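Lambda phage protein with carbohydrate-binding module (Shewanella oneidensis, PDB 2A5Z) is of unknown function but binds a magnesium ion and, with its jelly-roll fold and carbohydrate-binding module, probably recognises a carbohydrate. Local coordinates at residues C[52-57]-C[245-250]; C[66-71]-C[103-108]; C[175-180]-C[207-212]; C[151-156]-C[197-202]; C[73-78]-C[96-101]. One frame throughout, in Å; residues are numbered along the deposited sequence.

Interactions 1, 2 and 4 are buried, interaction 3 lies at the surface and interaction 5 is partly buried. Interactions 1 and 2 both zip antiparallel strands with backbone hydrogen bonds, and they touch one another, the N66 side chain reaching the S52 carbonyl and I68 packing on S52. Interaction 1 adds a metal site, whereas interaction 2 adds apolar packing. Interactions 3 and 4 instead join the two sheets through side chains, interaction 4 in the interior and interaction 3 at the margin. Their strands 208-213 and 197-203 are neighbours, but 151-156 with 197-202 is purely packed, while 175-180 with 207-212 uses a tyrosine hydroxyl. Interaction 5 is a loop contact, meeting interaction 2 where L78 packs on F103.

Interaction 1: residues C[52-57]-C[245-250]; sequences SYDFMM and SIDLIE. With MG (magnesium ion), chain F.
The magnesium site of the jelly roll lies where D54 and D247 meet, past the pairing of strands 48-53 and 245-254. That pairing is antiparallel: Y53 N donates to I249 O, and I249 N returns the bond to Y53 O, both at 3.1 Å. Beyond it each aspartate suits the site by offering the ion both its own carbonyl O and a charged carboxylate oxygen. D54 O, D54 OD1, D247 O and D247 OD1 all lie 2.2 Å from magnesium, and the backbone oxygens of F88 and G89 bring the ligands to six. A classic beta bulge, D247 and L248 both facing Y123, accompanies the corner at D247. F55, in a left-handed conformation (phi 55°), turns its ring back onto this corner. I246 CG2 sits over one face, 3.7 Å from the ring centroid, and Y53 CD2 covers the opposite face. D54 OD2 and D247 OD2 form salt bridges with R259 of the second subunit, and D247 OD2 also bonds to H87. Because D54 O and D247 O come within 3.0 Å, these acceptors would be expected to repel without the cation, so magnesium probably holds the turn after strand 48-53 to the corner at D247.

Interaction 2: residues C[66-71]-C[103-108]; sequences NNISLL and FLAGML
L70 and F103 lie side by side and point the same way, diagonal neighbours on antiparallel strands 68-73 and 102-107. L70 CG is anti to its carbonyl carbon (chi1 -57°), whereas F103 CG is anti to its backbone N (chi1 176°). L70 CD2 touches both F103 CZ, at 3.9 Å, and A105 CB, at 3.8 Å. The small alanine suits this place directly opposite L70, in a non-hydrogen-bonded pair. Further along, I68 CG2 rests against G106 N at 3.7 Å, and the I68 side chain also packs on I249 and F251. M107, a selenomethionine, has an unbranched chain that can bend at chi3 (75°) to lay CE against N67 O at 3.7 Å. The other side of the sheet is less uniform. L71 and L104 face each other CB to CB at 4.2 Å, and S69 directs its hydroxyl to H227. G106 has no side chain on this side, where L104 CD2 lies. Four backbone bonds tie the strands: S69 and G106 exchange one pair, L71 and L104 the other, the straightest being L71 N to L104 O at 2.7 Å. These bonds satisfy peptide groups of S69, L71, L104 and G106, and L70, F103, A105 and M107 pair with the chain alongside. The backbone can therefore be buried, while I68, L70, F103, A105 and M107 add apolar packing.

Interaction 3: residues C[175-180]-C[207-212]; sequences STYALS and TQLYSY
Y210 and S175 form the tight end of this contact: the phenol OH donates to S175 O at 2.6 Å, lying in the carbonyl plane. The same hydroxyl also bonds to G162 N, so it is gripped by two strands, 169-178 and 159-166. Y210 is buried, though its acceptor S175 lies at the surface. Y210 CG is anti to the backbone N (chi1 175°), and the ring then extends toward 175-180. On the way it passes Y177, whose CB lies 3.8 Å from Y210 CD1, and S175 OG stands 3.8 Å from Y210 CE1. A tyrosine suits this place because its ring spans the gap between two strands too far apart for backbone bonding, while its tip supplies the polar link. Strand 208-213 is the outermost strand of the six-stranded sheet within this chain, and 169-178 belongs to the other sheet, so the contact bridges the two layers of the jelly roll near their margin. A classic beta bulge helps: L209 and Y210 both face L201, and both direct their side chains toward 175-180. The looser part is that of L209 and Y177, both partly exposed. L209 CB lies over one face of the Y177 ring, 4.1 Å from CZ, and the two side chains cross obliquely. L209 CD1 approaches Y177 OH at 3.6 Å, a plain packing contact at which the phenol oxygen can tolerate solvent.

Interaction 4: residues C[151-156]-C[197-202]; sequences SGLIIE and FKVTLY
L153 and V199 meet at the centre of this contact, their CB atoms 4.0 Å apart. V199 CG1 is the probing branch. It lies anti to its own carbonyl carbon (chi1 -75°) and presses against the backbone of 152-153, 3.3 Å from L153 N and 3.7 Å from G152 C. Valine suits this place, since CG1, set directly on CB, reaches that backbone while CG2 meets L153 CD1. L153 spreads further: its CD2 reaches L201 CD1 at 4.0 Å, where the two leucines cross at about a right angle. F197 closes the other end. Its CG stands between the backbone N and the carbonyl carbon (chi1 69°), and the ring reaches the bend at 151-152. There CZ comes 3.5 Å from G152 N and CE1 3.6 Å from G152 CA. Glycine suits the corner because, at phi 146° and psi -146°, a CB would be jammed against the carbonyl O of S151; the turn it allows presents its backbone to F197 and V199. F189 meets the F197 ring with its plane nearly parallel. No hydrogen bond passes between the segments; the neighbouring strands in each sheet take up backbone groups such as those of G152 and L153. The two layers of the sandwich are thus joined here by apolar packing, which depends on close fit and the exclusion of water.

Interaction 5: residues C[73-78]-C[96-101]; sequences TGNISL and STTANA
The carbonyl oxygen of G74 is met by three side chains of the 96-101 loop, and no backbone hydrogen bond links the two segments. S96 OG donates to G74 O at 2.7 Å, nearly along the C=O axis, while T98 CB and A101 CB each lie 3.4 Å from the same oxygen. S96 OG occupies the crowded position between its backbone N and carbonyl carbon (chi1 64°), where it also accepts from T98 N at 3.3 Å. Serine suits this role because one small hydroxyl can give and receive at once. The close approach depends on G74: its CA lies 4.1 Å from A101 CA, and a CB there would run into that atom. G74 and N75 are both left-handed helical, as glycine and asparagine readily are, at the centre of the beta turn in which I76 N bonds to T73 O. Alongside, I76 CD1 meets A101 CB at 4.0 Å, and I76 packs also on I93 and L243. Past S96 the loop makes a type II beta turn from T98 to A101, with N100 at positive phi and a weak closing bond. This pairing of an ST turn with a beta turn shapes the loop that leads into strand 102-107, beside the end of its partner strand 68-73.

Interaction 1: residues C[52-57]-C[245-250]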
# COMPACT_ATOMS: atom_id res chain seq x y z
N SER C 52 7.96 7.81 -1.62
CA SER C 52 8.40 8.27 -0.31
C SER C 52 7.61 7.57 0.78
O SER C 52 6.48 7.13 0.56
CB SER C 52 8.25 9.79 -0.19
OG SER C 52 6.89 10.15 -0.14
N TYR C 53 8.22 7.45 1.95
CA TYR C 53 7.52 6.94 3.12
C TYR C 53 7.93 7.72 4.37
O TYR C 53 9.11 8.01 4.56
CB TYR C 53 7.71 5.42 3.28
CG TYR C 53 6.95 4.87 4.46
CD1 TYR C 53 5.57 5.06 4.58
CD2 TYR C 53 7.62 4.20 5.49
CE1 TYR C 53 4.87 4.59 5.68
CE2 TYR C 53 6.92 3.71 6.59
CZ TYR C 53 5.55 3.91 6.67
OH TYR C 53 4.87 3.45 7.75
N ASP C 54 6.95 8.07 5.20
CA ASP C 54 7.14 8.97 6.34
C ASP C 54 7.04 8.26 7.70
O ASP C 54 6.96 8.92 8.73
CB ASP C 54 6.12 10.13 6.27
CG ASP C 54 6.65 11.44 6.83
OD1 ASP C 54 7.75 11.47 7.42
OD2 ASP C 54 5.98 12.49 6.68
N PHE C 55 7.00 6.93 7.69
CA PHE C 55 7.11 6.12 8.92
C PHE C 55 6.08 6.44 10.01
O PHE C 55 6.44 6.56 11.18
CB PHE C 55 8.55 6.14 9.44
CG PHE C 55 9.52 5.49 8.52
CD1 PHE C 55 9.82 4.13 8.65
CD2 PHE C 55 10.09 6.21 7.47
CE1 PHE C 55 10.71 3.51 7.77
CE2 PHE C 55 10.97 5.60 6.58
CZ PHE C 55 11.28 4.24 6.73
N MSE C 56 4.82 6.56 9.62
CA MSE C 56 3.73 6.80 10.56
C MSE C 56 2.88 5.56 10.84
O MSE C 56 2.12 5.53 11.80
CB MSE C 56 2.84 7.98 10.11
CG MSE C 56 1.76 7.63 9.07
SE MSE C 56 2.34 7.30 7.39
CE MSE C 56 2.44 8.96 6.76
N MSE C 57 3.01 4.53 9.99
CA MSE C 57 2.19 3.32 10.09
C MSE C 57 2.65 2.40 11.23
O MSE C 57 3.84 2.35 11.57
CB MSE C 57 2.17 2.52 8.78
CG MSE C 57 1.76 3.29 7.52
SE MSE C 57 1.81 2.26 6.01
CE MSE C 57 0.66 0.98 6.51
N SER C 245 17.51 6.13 13.94
CA SER C 245 16.07 6.27 13.74
C SER C 245 15.77 6.89 12.39
O SER C 245 16.56 7.68 11.89
CB SER C 245 15.45 7.14 14.84
OG SER C 245 15.74 6.61 16.13
N ILE C 246 14.64 6.53 11.79
CA ILE C 246 14.26 7.10 10.48
C ILE C 246 12.89 7.78 10.51
O ILE C 246 11.90 7.22 11.01
CB ILE C 246 14.41 6.08 9.30
CG1 ILE C 246 14.11 6.76 7.94
CG2 ILE C 246 13.59 4.80 9.56
CD1 ILE C 246 14.68 6.03 6.73
N ASP C 247 12.87 9.01 9.99
CA ASP C 247 11.68 9.84 9.87
C ASP C 247 11.09 9.67 8.46
O ASP C 247 9.90 9.45 8.30
CB ASP C 247 12.08 11.31 10.11
CG ASP C 247 10.95 12.31 9.86
OD1 ASP C 247 9.77 11.94 9.98
OD2 ASP C 247 11.24 13.49 9.55
N LEU C 248 11.94 9.73 7.45
CA LEU C 248 11.47 9.95 6.09
C LEU C 248 12.52 9.51 5.08
O LEU C 248 13.71 9.77 5.26
CB LEU C 248 11.15 11.44 5.91
CG LEU C 248 10.77 12.09 4.57
CD1 LEU C 248 9.57 11.40 3.96
CD2 LEU C 248 10.48 13.57 4.77
N ILE C 249 12.06 8.84 4.02
CA ILE C 249 12.91 8.51 2.89
C ILE C 249 12.18 8.90 1.60
O ILE C 249 10.96 8.81 1.54
CB ILE C 249 13.33 6.99 2.90
CG1 ILE C 249 14.43 6.72 1.86
CG2 ILE C 249 12.12 6.06 2.76
CD1 ILE C 249 15.14 5.37 2.04
N GLU C 250 12.93 9.36 0.61
CA GLU C 250 12.37 9.76 -0.69
C GLU C 250 13.24 9.20 -1.82
O GLU C 250 14.46 9.27 -1.76
CB GLU C 250 12.28 11.28 -0.78
CG GLU C 250 11.90 11.82 -2.15
CD GLU C 250 12.14 13.33 -2.28
OE1 GLU C 250 11.17 14.11 -2.16
OE2 GLU C 250 13.30 13.73 -2.50
MG MG F . 8.30 10.52 9.29

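Interaction 2: residues C[66-71]-C[103-108]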
# COMPACT_ATOMS: atom_id res chain seq x y z
N ASN C 66 4.28 2.39 -0.16
CA ASN C 66 4.54 3.31 -1.28
C ASN C 66 5.73 2.89 -2.17
O ASN C 66 6.60 3.72 -2.47
CB ASN C 66 4.72 4.75 -0.77
CG ASN C 66 3.61 5.17 0.18
OD1 ASN C 66 2.48 4.69 0.08
ND2 ASN C 66 3.93 6.07 1.12
N ASN C 67 5.74 1.62 -2.58
CA ASN C 67 6.79 1.02 -3.44
C ASN C 67 8.09 0.60 -2.73
O ASN C 67 8.92 -0.11 -3.32
CB ASN C 67 7.14 1.91 -4.65
CG ASN C 67 5.96 2.14 -5.59
OD1 ASN C 67 5.02 1.34 -5.63
ND2 ASN C 67 6.01 3.24 -6.36
N ILE C 68 8.26 1.04 -1.48
CA ILE C 68 9.53 0.91 -0.75
C ILE C 68 9.50 -0.32 0.14
O ILE C 68 8.54 -0.51 0.89
CB ILE C 68 9.82 2.19 0.09
CG1 ILE C 68 9.99 3.40 -0.82
CG2 ILE C 68 11.08 2.02 0.99
CD1 ILE C 68 9.52 4.71 -0.18
N SER C 69 10.55 -1.14 0.04
CA SER C 69 10.72 -2.33 0.88
C SER C 69 11.09 -1.92 2.29
O SER C 69 11.91 -1.03 2.47
CB SER C 69 11.83 -3.23 0.32
OG SER C 69 11.63 -3.52 -1.05
N LEU C 70 10.48 -2.56 3.29
CA LEU C 70 10.77 -2.25 4.68
C LEU C 70 11.14 -3.56 5.36
O LEU C 70 10.29 -4.31 5.82
CB LEU C 70 9.58 -1.57 5.36
CG LEU C 70 9.09 -0.28 4.70
CD1 LEU C 70 7.72 0.10 5.23
CD2 LEU C 70 10.11 0.87 4.89
N LEU C 71 12.44 -3.82 5.39
CA LEU C 71 12.93 -5.16 5.62
C LEU C 71 13.61 -5.30 6.96
O LEU C 71 14.59 -4.60 7.24
CB LEU C 71 13.88 -5.56 4.48
CG LEU C 71 13.26 -5.51 3.08
CD1 LEU C 71 14.29 -5.81 1.99
CD2 LEU C 71 12.11 -6.48 2.99
N PHE C 103 17.59 -3.17 9.89
CA PHE C 103 16.39 -2.69 9.23
C PHE C 103 16.79 -1.95 7.96
O PHE C 103 17.72 -1.14 7.97
CB PHE C 103 15.54 -1.79 10.14
CG PHE C 103 14.34 -1.20 9.45
CD1 PHE C 103 13.21 -1.97 9.23
CD2 PHE C 103 14.37 0.12 9.00
CE1 PHE C 103 12.09 -1.42 8.57
CE2 PHE C 103 13.26 0.68 8.35
CZ PHE C 103 12.13 -0.09 8.13
N LEU C 104 16.08 -2.24 6.89
CA LEU C 104 16.40 -1.67 5.59
C LEU C 104 15.14 -1.06 4.97
O LEU C 104 14.14 -1.75 4.80
CB LEU C 104 17.00 -2.75 4.67
CG LEU C 104 17.71 -2.32 3.37
CD1 LEU C 104 18.68 -3.41 2.87
CD2 LEU C 104 16.71 -1.97 2.30
N ALA C 105 15.20 0.23 4.64
CA ALA C 105 14.17 0.86 3.83
C ALA C 105 14.77 1.17 2.47
O ALA C 105 15.63 2.05 2.33
CB ALA C 105 13.63 2.15 4.51
N GLY C 106 14.36 0.41 1.45
CA GLY C 106 15.00 0.53 0.15
C GLY C 106 14.22 -0.00 -1.02
O GLY C 106 13.08 -0.47 -0.88
N MSE C 107 14.85 0.10 -2.20
CA MSE C 107 14.30 -0.40 -3.47
C MSE C 107 15.36 -1.21 -4.22
O MSE C 107 16.56 -1.15 -3.89
CB MSE C 107 13.76 0.77 -4.33
CG MSE C 107 12.50 1.47 -3.76
SE MSE C 107 11.67 2.64 -4.86
CE MSE C 107 10.86 1.49 -5.98
N LEU C 108 14.93 -1.98 -5.22
CA LEU C 108 15.83 -2.76 -6.07
C LEU C 108 16.63 -1.85 -7.02
O LEU C 108 16.11 -0.85 -7.51
CB LEU C 108 15.05 -3.79 -6.90
CG LEU C 108 14.34 -4.90 -6.13
CD1 LEU C 108 13.20 -5.52 -6.97
CD2 LEU C 108 15.32 -5.98 -5.64

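Interaction 3: residues C[175-180]-C[207-212]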
# COMPACT_ATOMS: atom_id res chain seq x y z
N SER C 175 37.13 11.39 3.83
CA SER C 175 37.42 11.91 5.17
C SER C 175 36.17 11.75 6.04
O SER C 175 35.06 11.64 5.52
CB SER C 175 37.85 13.38 5.11
OG SER C 175 36.80 14.19 4.64
N THR C 176 36.35 11.72 7.35
CA THR C 176 35.20 11.49 8.22
C THR C 176 34.65 12.79 8.77
O THR C 176 35.38 13.75 8.99
CB THR C 176 35.51 10.50 9.37
OG1 THR C 176 36.35 11.14 10.34
CG2 THR C 176 36.19 9.24 8.85
N TYR C 177 33.34 12.81 8.98
CA TYR C 177 32.68 13.88 9.69
C TYR C 177 32.15 13.27 10.99
O TYR C 177 31.39 12.31 10.96
CB TYR C 177 31.55 14.48 8.84
CG TYR C 177 30.82 15.60 9.54
CD1 TYR C 177 31.24 16.93 9.41
CD2 TYR C 177 29.72 15.33 10.36
CE1 TYR C 177 30.57 17.95 10.07
CE2 TYR C 177 29.06 16.35 11.02
CZ TYR C 177 29.48 17.65 10.87
OH TYR C 177 28.81 18.65 11.55
N ALA C 178 32.57 13.82 12.14
CA ALA C 178 32.11 13.30 13.43
C ALA C 178 30.73 13.86 13.82
O ALA C 178 30.51 15.07 13.85
CB ALA C 178 33.15 13.56 14.53
N LEU C 179 29.79 12.95 14.08
CA LEU C 179 28.41 13.31 14.36
C LEU C 179 28.15 13.51 15.84
O LEU C 179 28.99 13.15 16.67
CB LEU C 179 27.46 12.23 13.82
CG LEU C 179 27.60 11.80 12.36
CD1 LEU C 179 26.85 10.49 12.16
CD2 LEU C 179 27.10 12.88 11.39
N SER C 180 26.99 14.07 16.17
CA SER C 180 26.56 14.20 17.55
C SER C 180 25.41 13.23 17.82
O SER C 180 24.64 12.93 16.91
CB SER C 180 26.11 15.64 17.84
OG SER C 180 27.22 16.54 17.84
N THR C 207 21.56 22.88 6.01
CA THR C 207 22.89 23.45 5.84
C THR C 207 23.89 22.34 5.52
O THR C 207 23.95 21.34 6.23
CB THR C 207 23.31 24.22 7.11
OG1 THR C 207 22.37 25.26 7.36
CG2 THR C 207 24.70 24.84 6.96
N GLN C 208 24.66 22.49 4.45
CA GLN C 208 25.60 21.43 4.07
C GLN C 208 26.72 21.30 5.10
O GLN C 208 27.37 22.28 5.46
CB GLN C 208 26.17 21.62 2.66
CG GLN C 208 27.11 20.49 2.24
CD GLN C 208 27.47 20.51 0.78
OE1 GLN C 208 26.60 20.59 -0.09
NE2 GLN C 208 28.76 20.43 0.50
N LEU C 209 26.93 20.06 5.55
CA LEU C 209 27.92 19.74 6.57
C LEU C 209 29.10 18.96 6.00
O LEU C 209 30.24 19.10 6.45
CB LEU C 209 27.27 18.92 7.70
CG LEU C 209 26.24 19.60 8.61
CD1 LEU C 209 25.70 18.59 9.65
CD2 LEU C 209 26.84 20.82 9.30
N TYR C 210 28.81 18.11 5.00
CA TYR C 210 29.80 17.20 4.46
C TYR C 210 29.33 16.75 3.08
O TYR C 210 28.13 16.57 2.87
CB TYR C 210 29.92 15.99 5.39
CG TYR C 210 30.83 14.89 4.90
CD1 TYR C 210 32.20 14.91 5.17
CD2 TYR C 210 30.32 13.80 4.17
CE1 TYR C 210 33.05 13.89 4.73
CE2 TYR C 210 31.16 12.77 3.72
CZ TYR C 210 32.52 12.83 4.01
OH TYR C 210 33.35 11.82 3.58
N SER C 211 30.26 16.56 2.15
CA SER C 211 29.95 15.84 0.91
C SER C 211 31.13 15.01 0.41
O SER C 211 32.29 15.34 0.68
CB SER C 211 29.44 16.79 -0.19
OG SER C 211 30.53 17.42 -0.85
N TYR C 212 30.81 13.94 -0.30
CA TYR C 212 31.82 13.07 -0.90
C TYR C 212 31.34 12.64 -2.28
O TYR C 212 30.19 12.24 -2.43
CB TYR C 212 32.05 11.83 -0.03
CG TYR C 212 33.06 10.86 -0.59
CD1 TYR C 212 34.42 11.07 -0.40
CD2 TYR C 212 32.66 9.73 -1.30
CE1 TYR C 212 35.36 10.19 -0.91
CE2 TYR C 212 33.60 8.83 -1.82
CZ TYR C 212 34.95 9.08 -1.61
OH TYR C 212 35.91 8.22 -2.09

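Interaction 4: residues C[151-156]-C[197-202]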
# COMPACT_ATOMS: atom_id res chain seq x y z
N SER C 151 27.95 1.11 -0.48
CA SER C 151 28.47 2.28 -1.16
C SER C 151 27.53 3.47 -0.92
O SER C 151 26.33 3.39 -1.16
CB SER C 151 28.64 1.96 -2.65
OG SER C 151 28.42 3.10 -3.44
N GLY C 152 28.09 4.57 -0.40
CA GLY C 152 27.29 5.77 -0.12
C GLY C 152 27.82 6.48 1.11
O GLY C 152 29.03 6.50 1.34
N LEU C 153 26.94 7.10 1.89
CA LEU C 153 27.34 7.64 3.18
C LEU C 153 27.27 6.54 4.22
O LEU C 153 26.19 6.00 4.51
CB LEU C 153 26.49 8.83 3.61
CG LEU C 153 27.06 9.60 4.82
CD1 LEU C 153 28.13 10.61 4.38
CD2 LEU C 153 25.96 10.29 5.61
N ILE C 154 28.42 6.19 4.77
CA ILE C 154 28.52 5.13 5.76
C ILE C 154 28.71 5.76 7.14
O ILE C 154 29.45 6.73 7.29
CB ILE C 154 29.68 4.16 5.43
CG1 ILE C 154 29.45 3.48 4.07
CG2 ILE C 154 29.87 3.10 6.55
CD1 ILE C 154 30.74 3.04 3.37
N ILE C 155 28.02 5.23 8.14
CA ILE C 155 28.17 5.72 9.50
C ILE C 155 28.57 4.55 10.39
O ILE C 155 27.78 3.64 10.60
CB ILE C 155 26.87 6.40 10.02
CG1 ILE C 155 26.49 7.59 9.11
CG2 ILE C 155 27.03 6.81 11.50
CD1 ILE C 155 25.09 8.15 9.33
N GLU C 156 29.81 4.56 10.87
CA GLU C 156 30.28 3.58 11.85
C GLU C 156 30.53 4.29 13.17
O GLU C 156 31.34 5.22 13.24
CB GLU C 156 31.56 2.90 11.37
CG GLU C 156 31.40 2.16 10.06
CD GLU C 156 32.67 1.47 9.60
OE1 GLU C 156 33.78 1.99 9.85
OE2 GLU C 156 32.55 0.40 8.97
N PHE C 197 28.86 7.98 -7.50
CA PHE C 197 27.87 8.59 -6.63
C PHE C 197 28.41 9.81 -5.90
O PHE C 197 29.63 9.96 -5.71
CB PHE C 197 27.32 7.58 -5.62
CG PHE C 197 28.32 7.15 -4.58
CD1 PHE C 197 28.51 7.89 -3.42
CD2 PHE C 197 29.08 5.99 -4.76
CE1 PHE C 197 29.43 7.50 -2.46
CE2 PHE C 197 30.00 5.59 -3.80
CZ PHE C 197 30.18 6.35 -2.65
N LYS C 198 27.50 10.68 -5.50
CA LYS C 198 27.80 11.77 -4.60
C LYS C 198 26.87 11.67 -3.40
O LYS C 198 25.66 11.46 -3.58
CB LYS C 198 27.64 13.12 -5.30
CG LYS C 198 27.91 14.34 -4.42
CD LYS C 198 28.03 15.61 -5.24
CE LYS C 198 28.63 16.72 -4.38
NZ LYS C 198 29.18 17.84 -5.19
N VAL C 199 27.43 11.76 -2.20
CA VAL C 199 26.62 11.86 -0.98
C VAL C 199 26.84 13.20 -0.30
O VAL C 199 27.96 13.71 -0.25
CB VAL C 199 26.86 10.71 0.05
CG1 VAL C 199 26.20 9.42 -0.41
CG2 VAL C 199 28.35 10.51 0.33
N THR C 200 25.76 13.76 0.23
CA THR C 200 25.83 15.02 0.96
C THR C 200 25.07 14.89 2.26
O THR C 200 23.91 14.47 2.26
CB THR C 200 25.28 16.19 0.13
OG1 THR C 200 25.97 16.24 -1.12
CG2 THR C 200 25.49 17.52 0.85
N LEU C 201 25.74 15.24 3.35
CA LEU C 201 25.12 15.29 4.67
C LEU C 201 24.80 16.75 5.04
O LEU C 201 25.62 17.65 4.85
CB LEU C 201 26.05 14.66 5.71
CG LEU C 201 25.63 14.62 7.17
CD1 LEU C 201 24.59 13.52 7.45
CD2 LEU C 201 26.88 14.44 8.04
N TYR C 202 23.59 16.97 5.55
CA TYR C 202 23.12 18.29 5.94
C TYR C 202 22.68 18.27 7.40
O TYR C 202 22.38 17.21 7.98
CB TYR C 202 21.92 18.73 5.10
CG TYR C 202 22.05 18.59 3.60
CD1 TYR C 202 22.38 19.70 2.81
CD2 TYR C 202 21.82 17.37 2.97
CE1 TYR C 202 22.48 19.60 1.42
CE2 TYR C 202 21.93 17.25 1.57
CZ TYR C 202 22.26 18.37 0.81
OH TYR C 202 22.38 18.25 -0.56

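Interaction 5: residues C[73-78]-C[96-101]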
# COMPACT_ATOMS: atom_id res chain seq x y z
N THR C 73 15.52 -8.00 9.53
CA THR C 73 16.22 -9.28 9.66
C THR C 73 16.80 -9.43 11.07
O THR C 73 16.99 -8.43 11.78
CB THR C 73 17.35 -9.46 8.60
OG1 THR C 73 18.23 -8.34 8.62
CG2 THR C 73 16.77 -9.62 7.21
N GLY C 74 17.05 -10.68 11.47
CA GLY C 74 17.72 -10.98 12.74
C GLY C 74 16.94 -10.57 13.98
O GLY C 74 17.53 -10.31 15.02
N ASN C 75 15.61 -10.54 13.87
CA ASN C 75 14.73 -10.10 14.95
C ASN C 75 15.07 -8.71 15.49
O ASN C 75 15.01 -8.48 16.70
CB ASN C 75 14.69 -11.14 16.09
CG ASN C 75 14.27 -12.51 15.60
OD1 ASN C 75 13.09 -12.78 15.40
ND2 ASN C 75 15.25 -13.38 15.39
N ILE C 76 15.43 -7.81 14.58
CA ILE C 76 15.69 -6.41 14.91
C ILE C 76 14.47 -5.85 15.64
O ILE C 76 13.33 -6.18 15.32
CB ILE C 76 16.00 -5.57 13.64
CG1 ILE C 76 16.54 -4.18 13.99
CG2 ILE C 76 14.75 -5.46 12.75
CD1 ILE C 76 18.00 -4.18 14.45
N SER C 77 14.73 -4.99 16.62
CA SER C 77 13.65 -4.49 17.45
C SER C 77 13.18 -3.13 16.94
O SER C 77 13.81 -2.10 17.18
CB SER C 77 14.11 -4.43 18.91
OG SER C 77 13.05 -4.03 19.74
N LEU C 78 12.07 -3.13 16.21
CA LEU C 78 11.46 -1.87 15.81
C LEU C 78 10.66 -1.34 17.00
O LEU C 78 9.74 -2.00 17.47
CB LEU C 78 10.57 -2.03 14.57
CG LEU C 78 11.16 -2.67 13.30
CD1 LEU C 78 10.13 -2.63 12.18
CD2 LEU C 78 12.46 -2.00 12.86
N SER C 96 19.18 -6.60 18.62
CA SER C 96 18.70 -7.81 19.28
C SER C 96 19.88 -8.67 19.70
O SER C 96 21.04 -8.22 19.69
CB SER C 96 17.80 -8.59 18.32
OG SER C 96 18.55 -9.02 17.20
N THR C 97 19.59 -9.92 20.07
CA THR C 97 20.62 -10.87 20.47
C THR C 97 21.18 -11.65 19.27
O THR C 97 21.91 -12.62 19.45
CB THR C 97 20.09 -11.85 21.54
OG1 THR C 97 18.94 -12.53 21.03
CG2 THR C 97 19.71 -11.09 22.81
N THR C 98 20.83 -11.22 18.06
CA THR C 98 21.35 -11.80 16.83
C THR C 98 22.29 -10.80 16.16
O THR C 98 21.91 -9.66 15.91
CB THR C 98 20.22 -12.19 15.83
OG1 THR C 98 19.27 -13.04 16.48
CG2 THR C 98 20.78 -12.90 14.59
N ALA C 99 23.51 -11.24 15.87
CA ALA C 99 24.50 -10.41 15.19
C ALA C 99 24.06 -10.12 13.76
O ALA C 99 23.47 -10.98 13.09
CB ALA C 99 25.87 -11.09 15.20
N ASN C 100 24.33 -8.90 13.31
CA ASN C 100 23.99 -8.44 11.96
C ASN C 100 22.50 -8.14 11.71
O ASN C 100 22.11 -7.84 10.58
CB ASN C 100 24.58 -9.35 10.87
CG ASN C 100 26.09 -9.33 10.86
OD1 ASN C 100 26.73 -8.37 11.31
ND2 ASN C 100 26.68 -10.39 10.32
N ALA C 101 21.69 -8.20 12.77
CA ALA C 101 20.28 -7.78 12.68
C ALA C 101 20.23 -6.37 12.09
O ALA C 101 21.07 -5.52 12.42
CB ALA C 101 19.63 -7.81 14.04